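PDB 2DVZ: putative exported protein from Bordetella pertussis, which binds glutamate in the periplasm as the solute receptor BugE, probably handing it to a tripartite tricarboxylate-type transport system. Local coordinates for residues F291-E294 with I295-Y299; S199-P202 with Q203-G207; T41-M44 with S45-L48. All blocks are in the same frame, centred on the assembly; numbering follows the deposited sequence.

Contact 1: F291-E294 with I295-Y299; sequences FAKE and IKEQY
Ile295 lays its CD1 methyl squarely over one face of the Phe291 ring, one helical turn back. The carbon stands 3.9 Å from the ring centroid and only 7° off the normal, a CH-pi contact aimed at the middle of the ring rather than at one of its bonds. Both torsions contribute: CG of Phe291 swings opposite the backbone N (chi1 -168°), which carries the ring alongside the next turn, while CG1 of Ile295 sits beside its own N and sends CD1 back over the ring. Along the backbone, Ile295 N donates to Phe291 O at 2.8 Å, with a C=O...N angle of 166°. The next three links of the ladder, Lys296 N to Ala292 O, Glu297 N to Lys293 O and Gln298 N to Glu294 O, repeat the i to i-4 pattern.

All of this lies on helix 288-307, the last helix of the chain, whose inner side rests on strands 241-248 and 106-121 and on helix 84-93. Trp242, which precedes the glutamate-binding Tyr243 in the sequence, meets the Phe291 ring edge-to-face and also touches Ile295 and Gln298.

On the outer side Lys293 runs fully extended and crosses the carboxylate of Glu297, its CE 3.5 Å from OE2. The ammonium overshoots: NZ ends 4.5 Å from OE2, too far for a salt bridge, though the opposite charges probably still attract. Glu294 turns its chain elsewhere, and its OE1 takes hydrogen bonds from Asn286 and Asn111. Its backbone O, already bonded to Gln298 N, receives a weak second bond from a water that in turn accepts from Gln298 NE2 at 3.0 Å.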
# COMPACT_ATOMS: atom_id res chain seq x y z
N PHE A 291 2.03 2.08 15.92
CA PHE A 291 1.26 2.08 14.67
C PHE A 291 0.32 3.29 14.57
O PHE A 291 0.27 3.97 13.53
CB PHE A 291 0.51 0.74 14.51
CG PHE A 291 -0.08 0.52 13.12
CD1 PHE A 291 0.55 1.05 11.96
CD2 PHE A 291 -1.23 -0.27 12.97
CE1 PHE A 291 0.03 0.83 10.69
CE2 PHE A 291 -1.77 -0.51 11.70
CZ PHE A 291 -1.13 0.06 10.54
N ALA A 292 -0.40 3.60 15.66
CA ALA A 292 -1.31 4.77 15.68
C ALA A 292 -0.55 6.05 15.36
O ALA A 292 -1.08 6.97 14.72
CB ALA A 292 -2.03 4.89 17.04
N LYS A 293 0.69 6.11 15.83
CA LYS A 293 1.56 7.27 15.58
C LYS A 293 1.96 7.35 14.08
O LYS A 293 1.95 8.42 13.48
CB LYS A 293 2.77 7.24 16.52
CG LYS A 293 3.77 8.36 16.19
CD LYS A 293 4.95 8.48 17.14
CE LYS A 293 5.80 9.72 16.73
NZ LYS A 293 7.09 9.82 17.53
N GLU A 294 2.26 6.21 13.48
CA GLU A 294 2.50 6.09 12.04
C GLU A 294 1.27 6.48 11.24
O GLU A 294 1.39 7.25 10.28
CB GLU A 294 2.93 4.65 11.69
CG GLU A 294 4.33 4.33 12.27
CD GLU A 294 4.72 2.89 12.20
OE1 GLU A 294 3.86 1.97 12.22
OE2 GLU A 294 5.94 2.67 12.14
N ILE A 295 0.10 6.00 11.67
CA ILE A 295 -1.15 6.32 11.02
C ILE A 295 -1.40 7.80 10.98
O ILE A 295 -1.76 8.34 9.91
CB ILE A 295 -2.38 5.57 11.66
CG1 ILE A 295 -2.33 4.08 11.28
CG2 ILE A 295 -3.71 6.24 11.23
CD1 ILE A 295 -3.12 3.18 12.18
N LYS A 296 -1.22 8.46 12.14
CA LYS A 296 -1.37 9.92 12.30
C LYS A 296 -0.35 10.69 11.46
O LYS A 296 -0.69 11.68 10.79
CB LYS A 296 -1.19 10.27 13.78
CG LYS A 296 -1.31 11.73 14.13
CD LYS A 296 -2.76 12.23 13.95
CE LYS A 296 -2.94 13.74 14.25
NZ LYS A 296 -1.81 14.26 15.10
N GLU A 297 0.90 10.23 11.47
CA GLU A 297 1.92 10.80 10.56
C GLU A 297 1.46 10.78 9.12
O GLU A 297 1.49 11.81 8.48
CB GLU A 297 3.25 10.08 10.70
CG GLU A 297 3.97 10.51 11.93
CD GLU A 297 5.10 9.56 12.33
OE1 GLU A 297 5.23 8.44 11.75
OE2 GLU A 297 5.86 9.97 13.24
N GLN A 298 1.02 9.63 8.62
CA GLN A 298 0.63 9.58 7.22
C GLN A 298 -0.60 10.46 6.98
O GLN A 298 -0.66 11.16 6.00
CB GLN A 298 0.38 8.14 6.74
CG GLN A 298 1.63 7.25 6.73
CD GLN A 298 2.72 7.67 5.73
OE1 GLN A 298 2.45 8.28 4.69
NE2 GLN A 298 3.93 7.31 6.03
N TYR A 299 -1.59 10.37 7.86
CA TYR A 299 -2.79 11.19 7.78
C TYR A 299 -2.45 12.66 7.68
O TYR A 299 -2.96 13.35 6.80
CB TYR A 299 -3.64 10.94 9.03
CG TYR A 299 -4.95 11.70 9.06
CD1 TYR A 299 -6.13 11.09 8.66
CD2 TYR A 299 -5.00 13.01 9.53
CE1 TYR A 299 -7.36 11.77 8.69
CE2 TYR A 299 -6.23 13.72 9.58
CZ TYR A 299 -7.39 13.08 9.16
OH TYR A 299 -8.58 13.76 9.20
O HOH W 1 4.34 6.28 8.85

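Contact 2: S199-P202 with Q203-G207; sequences SSMP and QIQAG
The last turns of helix 197-205, which follows strand 192-196 directly, bring Ser200 against Ile204 and selenomethionine Met201 against Gln205. On the buried side CD1 of Ile204 packs 3.7 Å from Ser200 CB. The hydroxyl of Ser200 turns to Asp195, which also holds Ser199 OG and so ties the start of the helix to the strand before it. On another side of the helix, covered by the loop at Ala222 and Ile223, the Met201 chain, bent at chi2 (66°) and chi3, crosses Gln205 at an angle, and its SE stands 3.7 Å from NE2. That NE2 finds its hydrogen bond outside, at Ala222 O, which helps to hold the amide beside the selenium.

Pro202 has no N-H to give to the preceding turn, and the helix kinks there. Two carbonyls just before it are shared: Ser200 O accepts from Ile204 N at 3.1 Å and, weakly, from Gln203 N, while Met201 O takes a straight bond from Gln205 N (3.0 Å, 166° at the hydrogen) and a weak one from Ile204 N. Pro202 O then receives Ala206 N at 3.1 Å, and Gly207 N reaches back to Ile204 O at 3.0 Å. With Gly207 at phi 82°, the chain leaves the helix through a Schellman motif, a common C-terminal cap of alpha helices.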
# COMPACT_ATOMS: atom_id res chain seq x y z
N SER A 199 3.49 -6.19 -5.43
CA SER A 199 2.66 -6.68 -6.55
C SER A 199 3.36 -6.55 -7.91
O SER A 199 3.07 -7.33 -8.84
CB SER A 199 1.27 -6.00 -6.62
OG SER A 199 1.35 -4.64 -6.22
N SER A 200 4.24 -5.57 -8.04
CA SER A 200 4.99 -5.40 -9.25
C SER A 200 6.25 -6.25 -9.23
O SER A 200 6.78 -6.57 -10.27
CB SER A 200 5.35 -3.91 -9.43
OG SER A 200 4.20 -3.15 -9.82
N MSE A 201 6.73 -6.61 -8.04
CA MSE A 201 7.99 -7.37 -7.90
C MSE A 201 8.17 -8.60 -8.80
O MSE A 201 9.22 -8.70 -9.43
CB MSE A 201 8.35 -7.70 -6.44
CG MSE A 201 9.74 -8.37 -6.30
SE MSE A 201 11.24 -7.11 -6.82
CE MSE A 201 11.55 -6.24 -5.08
N PRO A 202 7.18 -9.54 -8.85
CA PRO A 202 7.30 -10.70 -9.77
C PRO A 202 7.49 -10.35 -11.24
O PRO A 202 8.26 -11.03 -11.94
CB PRO A 202 5.97 -11.46 -9.58
CG PRO A 202 5.53 -11.08 -8.18
CD PRO A 202 5.93 -9.62 -8.05
N GLN A 203 6.79 -9.31 -11.71
CA GLN A 203 6.88 -8.88 -13.10
C GLN A 203 8.18 -8.19 -13.40
O GLN A 203 8.66 -8.22 -14.53
CB GLN A 203 5.74 -7.93 -13.48
CG GLN A 203 4.34 -8.41 -13.11
CD GLN A 203 3.99 -9.78 -13.64
OE1 GLN A 203 4.41 -10.19 -14.74
NE2 GLN A 203 3.19 -10.52 -12.84
N ILE A 204 8.74 -7.52 -12.41
CA ILE A 204 9.98 -6.82 -12.59
C ILE A 204 11.09 -7.86 -12.70
O ILE A 204 11.96 -7.76 -13.59
CB ILE A 204 10.21 -5.81 -11.44
CG1 ILE A 204 9.24 -4.62 -11.59
CG2 ILE A 204 11.64 -5.33 -11.38
CD1 ILE A 204 9.00 -3.87 -10.26
N GLN A 205 11.04 -8.85 -11.80
CA GLN A 205 11.99 -9.93 -11.79
C GLN A 205 12.01 -10.66 -13.12
O GLN A 205 13.11 -10.99 -13.62
CB GLN A 205 11.72 -10.91 -10.64
CG GLN A 205 11.99 -10.33 -9.27
CD GLN A 205 13.47 -10.14 -8.96
OE1 GLN A 205 14.33 -10.50 -9.75
NE2 GLN A 205 13.78 -9.57 -7.80
N ALA A 206 10.82 -10.90 -13.69
CA ALA A 206 10.64 -11.63 -14.94
C ALA A 206 10.92 -10.78 -16.16
O ALA A 206 10.88 -11.30 -17.28
CB ALA A 206 9.23 -12.22 -15.05
N GLY A 207 11.16 -9.48 -15.96
CA GLY A 207 11.47 -8.57 -17.04
C GLY A 207 10.25 -8.06 -17.78
O GLY A 207 10.39 -7.48 -18.87

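Contact 3: T41-M44 with S45-L48; sequences TQRM and SQEL
Backbone bonds from Ser45 N to Thr41 O and from Leu48 N to Met44 O, both 2.8 Å, hold the turn at its two ends, whereas Glu47 N to Arg43 O between them is long, at 3.4 Å, and weak. Beside that weak rung the Arg43 guanidinium and the Gln46 amide are stacked, their planes only 6° apart. Gln46 OE1 lies over the centre of the guanidinium, 3.5 Å from CZ, while NE2 slides back along the chain to sit 3.7 Å from Arg43 CD. Bending at chi2 (61°) folds the arginine forward over the extended glutamine. The amide oxygen of Gln46 thus meets the positive group through its face, and Arg43 NE forms a salt bridge with Asp269.

Here helix 32-48 is ending, as the middle element of the beta-alpha-beta unit formed with strands 21-25 and 52-56. Its inner flank carries Met44, a selenomethionine, and Leu48, side by side and pointing the same way, with CE of Met44 4.1 Å from CD1 of Leu48. Helix 253-267 receives both through Ala266 and Ala262, and Met52 of the following strand touches Met44. Ser45 CB presses against Thr41 O at 3.1 Å; with OG anti to N (chi1 173°), its hydroxyl bonds Gln50 O in the loop leading to strand 52-56.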
# COMPACT_ATOMS: atom_id res chain seq x y z
N THR A 41 -1.35 -13.32 7.81
CA THR A 41 -2.50 -13.97 8.49
C THR A 41 -2.46 -15.51 8.39
O THR A 41 -2.87 -16.21 9.32
CB THR A 41 -3.90 -13.41 8.01
OG1 THR A 41 -4.14 -13.68 6.61
CG2 THR A 41 -4.03 -11.90 8.28
N GLN A 42 -1.98 -16.05 7.27
CA GLN A 42 -1.73 -17.50 7.15
C GLN A 42 -0.90 -18.07 8.29
O GLN A 42 -1.23 -19.13 8.82
CB GLN A 42 -1.00 -17.84 5.85
CG GLN A 42 -1.94 -17.96 4.66
CD GLN A 42 -2.93 -19.07 4.87
OE1 GLN A 42 -4.07 -18.85 5.35
NE2 GLN A 42 -2.49 -20.30 4.56
N ARG A 43 0.19 -17.38 8.61
CA ARG A 43 1.10 -17.80 9.64
C ARG A 43 0.57 -17.44 11.04
O ARG A 43 0.77 -18.20 11.97
CB ARG A 43 2.50 -17.22 9.37
CG ARG A 43 3.60 -17.63 10.34
CD ARG A 43 3.85 -19.15 10.36
NE ARG A 43 4.77 -19.55 11.44
CZ ARG A 43 4.46 -19.66 12.72
NH1 ARG A 43 3.23 -19.39 13.14
NH2 ARG A 43 5.39 -20.02 13.59
N MSE A 44 -0.06 -16.27 11.19
CA MSE A 44 -0.76 -15.91 12.43
C MSE A 44 -1.79 -16.97 12.78
O MSE A 44 -1.95 -17.34 13.93
CB MSE A 44 -1.46 -14.56 12.30
CG MSE A 44 -0.58 -13.38 12.47
SE MSE A 44 -1.57 -11.71 12.26
CE MSE A 44 -2.67 -11.70 13.88
N SER A 45 -2.47 -17.48 11.76
CA SER A 45 -3.56 -18.40 11.95
C SER A 45 -3.09 -19.70 12.64
O SER A 45 -3.72 -20.19 13.60
CB SER A 45 -4.20 -18.66 10.61
OG SER A 45 -5.15 -19.66 10.73
N GLN A 46 -1.96 -20.21 12.14
CA GLN A 46 -1.24 -21.35 12.72
C GLN A 46 -0.99 -21.12 14.22
O GLN A 46 -1.18 -22.01 15.05
CB GLN A 46 0.06 -21.59 11.94
CG GLN A 46 1.02 -22.61 12.61
CD GLN A 46 2.39 -22.73 11.93
OE1 GLN A 46 3.40 -22.99 12.61
NE2 GLN A 46 2.45 -22.53 10.61
N GLU A 47 -0.59 -19.90 14.57
CA GLU A 47 -0.33 -19.52 15.96
C GLU A 47 -1.60 -19.42 16.79
O GLU A 47 -1.62 -19.87 17.93
CB GLU A 47 0.44 -18.18 16.02
CG GLU A 47 0.74 -17.62 17.42
CD GLU A 47 1.67 -18.52 18.30
OE1 GLU A 47 2.34 -19.44 17.77
OE2 GLU A 47 1.74 -18.27 19.53
N LEU A 48 -2.64 -18.80 16.22
CA LEU A 48 -3.89 -18.52 16.92
C LEU A 48 -4.79 -19.76 17.09
O LEU A 48 -5.67 -19.78 17.96
CB LEU A 48 -4.66 -17.35 16.27
CG LEU A 48 -4.08 -15.93 16.42
CD1 LEU A 48 -4.72 -14.90 15.45
CD2 LEU A 48 -4.16 -15.49 17.85

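The three contacts are separate helical turns spread over one chain, with no atoms touching between them: centres lie about 29 Å apart for contacts 1 and 2, about 25 Å for contacts 1 and 3, and about 27 Å for contacts 2 and 3. Contacts 1 and 2 fall on opposite sides of the chain's centre, yet both lie at similar range from the bound glutamate, without touching it, the side chain of Gln298 about 9 Å and that of Ser200 about 10 Å away. Contact 3 is more remote, the side chain of Thr41 about 14 Å from the ligand. Its helix nevertheless begins in the pocket, at Ser32 and Thr33, and Ser199 OG of contact 2 bonds Ser32 there.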